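Local coordinates for ribose-phosphate pyrophosphokinase (Mycobacterium smegmatis, PDB 5MP7), which probably makes the central metabolite phosphoribosyl pyrophosphate by transferring the pyrophosphoryl group of ATP to the 1-hydroxyl of ribose 5-phosphate, at residues Leu12-Ala16 against Phe52-Val56. Numbering follows the deposited sequence.
Sequences LMLFA and FDESV
Met13 and Phe15, alternate residues of strand 12-16, reach across to the end of strand 48-52 and the loop that follows it, and the backbones stay well apart: the CA atoms of Met13 and Val56 are 7.8 Å from each other, those of Phe15 and Phe52 9.3 Å. The two phenylalanines form an offset edge-to-face pair, with ring centroids 5.0 Å apart and planes at 62°. Phe15 supplies the edge. Phe15 CE2 stands above one face of Phe52, displaced toward the rim, and Phe15 CD2 comes to 3.4 Å from Phe52 CE1. In Phe15, CG lies anti to the carbonyl carbon (chi1 -58°), which carries the ring out from the strand to meet both Phe52 and Val56. Val56 CG1 sits at the Phe15 edge, near the ring plane and 3.7 Å from Phe15 CZ, so the same ring meets the strand end at Phe52 and the loop at Val56. Strand 12-16 is an outermost strand, within this chain, of the five-stranded parallel sheet in the N-terminal domain of this PRTase-like enzyme; it pairs with strand 60-64, into which the loop leads. Helix 71-87 contributes Leu85, which touches both phenylalanine rings. Two residues earlier on the strand, Met13 is extended to SD and then bends (chi3 91°), turning its methyl to the backbone of the loop: Met13 CE lies 3.3 Å from Ser55 O. Met13 CE also approaches Val56 CG1 at 4.1 Å, an apolar contact, and Glu54 OE1 at 4.0 Å. Glu54 passes Met13 in the opposite sense, and its other carboxylate oxygen, OE2, takes a weak hydrogen bond from the backbone N of Ala37. At the end of strand 48-52, Phe52 O accepts a weak hydrogen bond from NH1 of Arg112 of a neighbouring subunit.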
loop_
_atom_site.group_PDB
_atom_site.type_symbol
_atom_site.label_atom_id
_atom_site.label_comp_id
_atom_site.label_asym_id
_atom_site.label_seq_id
_atom_site.Cartn_x
_atom_site.Cartn_y
_atom_site.Cartn_z
ATOM N N LEU A 12 44.093 -19.789 -50.532
ATOM C CA LEU A 12 44.306 -20.187 -49.143
ATOM C C LEU A 12 43.696 -19.150 -48.221
ATOM O O LEU A 12 44.043 -17.985 -48.292
ATOM C CB LEU A 12 45.809 -20.329 -48.863
ATOM C CG LEU A 12 46.251 -21.177 -47.662
ATOM C CD1 LEU A 12 47.754 -21.359 -47.631
ATOM C CD2 LEU A 12 45.848 -20.557 -46.337
ATOM N N MET A 13 42.814 -19.573 -47.340
ATOM C CA MET A 13 42.266 -18.685 -46.333
ATOM C C MET A 13 42.378 -19.279 -44.953
ATOM O O MET A 13 42.039 -20.414 -44.698
ATOM C CB MET A 13 40.819 -18.347 -46.622
ATOM C CG MET A 13 40.706 -17.305 -47.693
ATOM S SD MET A 13 38.984 -16.949 -48.101
ATOM C CE MET A 13 38.646 -15.606 -46.961
ATOM N N LEU A 14 42.815 -18.447 -44.045
ATOM C CA LEU A 14 43.097 -18.833 -42.704
ATOM C C LEU A 14 42.057 -18.151 -41.815
ATOM O O LEU A 14 41.887 -16.950 -41.839
ATOM C CB LEU A 14 44.539 -18.427 -42.400
ATOM C CG LEU A 14 45.013 -18.656 -40.962
ATOM C CD1 LEU A 14 45.150 -20.144 -40.574
ATOM C CD2 LEU A 14 46.343 -17.942 -40.813
ATOM N N PHE A 15 41.385 -18.940 -41.004
ATOM C CA PHE A 15 40.396 -18.467 -40.055
ATOM C C PHE A 15 40.877 -18.842 -38.651
ATOM O O PHE A 15 41.520 -19.865 -38.470
ATOM C CB PHE A 15 39.082 -19.161 -40.316
ATOM C CG PHE A 15 38.581 -18.946 -41.694
ATOM C CD1 PHE A 15 39.009 -19.732 -42.748
ATOM C CD2 PHE A 15 37.688 -17.917 -41.944
ATOM C CE1 PHE A 15 38.550 -19.470 -44.031
ATOM C CE2 PHE A 15 37.228 -17.656 -43.208
ATOM C CZ PHE A 15 37.664 -18.406 -44.256
ATOM N N ALA A 16 40.549 -18.035 -37.663
ATOM C CA ALA A 16 40.999 -18.289 -36.315
ATOM C C ALA A 16 39.917 -17.955 -35.334
ATOM O O ALA A 16 39.218 -16.961 -35.476
ATOM C CB ALA A 16 42.234 -17.481 -36.008
ATOM N N PHE A 52 31.489 -13.924 -41.207
ATOM C CA PHE A 52 32.692 -13.639 -41.975
ATOM C C PHE A 52 32.518 -12.316 -42.689
ATOM O O PHE A 52 31.480 -12.063 -43.276
ATOM C CB PHE A 52 33.026 -14.748 -42.949
ATOM C CG PHE A 52 33.305 -16.049 -42.270
ATOM C CD1 PHE A 52 34.292 -16.141 -41.301
ATOM C CD2 PHE A 52 32.579 -17.190 -42.601
ATOM C CE1 PHE A 52 34.545 -17.338 -40.670
ATOM C CE2 PHE A 52 32.833 -18.394 -41.969
ATOM C CZ PHE A 52 33.803 -18.465 -40.993
ATOM N N ASP A 53 33.552 -11.484 -42.650
ATOM C CA ASP A 53 33.452 -10.129 -43.182
ATOM C C ASP A 53 34.121 -9.944 -44.537
ATOM O O ASP A 53 34.272 -8.829 -44.997
ATOM C CB ASP A 53 33.932 -9.146 -42.125
ATOM C CG ASP A 53 32.987 -9.107 -40.898
ATOM O OD1 ASP A 53 31.748 -9.281 -41.042
ATOM O OD2 ASP A 53 33.482 -8.915 -39.780
ATOM N N GLU A 54 34.463 -11.046 -45.197
ATOM C CA GLU A 54 34.851 -11.040 -46.608
ATOM C C GLU A 54 34.399 -12.351 -47.224
ATOM O O GLU A 54 33.952 -13.257 -46.490
ATOM C CB GLU A 54 36.367 -10.831 -46.775
ATOM C CG GLU A 54 37.233 -11.592 -45.780
ATOM C CD GLU A 54 38.739 -11.346 -45.959
ATOM O OE1 GLU A 54 39.278 -11.705 -47.029
ATOM O OE2 GLU A 54 39.393 -10.817 -45.014
ATOM N N SER A 55 34.488 -12.461 -48.556
ATOM C CA SER A 55 33.996 -13.656 -49.255
ATOM C C SER A 55 34.826 -14.886 -48.930
ATOM O O SER A 55 36.040 -14.787 -48.807
ATOM C CB SER A 55 33.956 -13.481 -50.779
ATOM O OG SER A 55 33.131 -14.511 -51.369
ATOM N N VAL A 56 34.164 -16.029 -48.766
ATOM C CA VAL A 56 34.857 -17.298 -48.525
ATOM C C VAL A 56 34.573 -18.355 -49.576
ATOM O O VAL A 56 35.089 -19.455 -49.522
ATOM C CB VAL A 56 34.517 -17.844 -47.135
ATOM C CG1 VAL A 56 34.886 -16.830 -46.069
ATOM C CG2 VAL A 56 33.048 -18.196 -47.012
#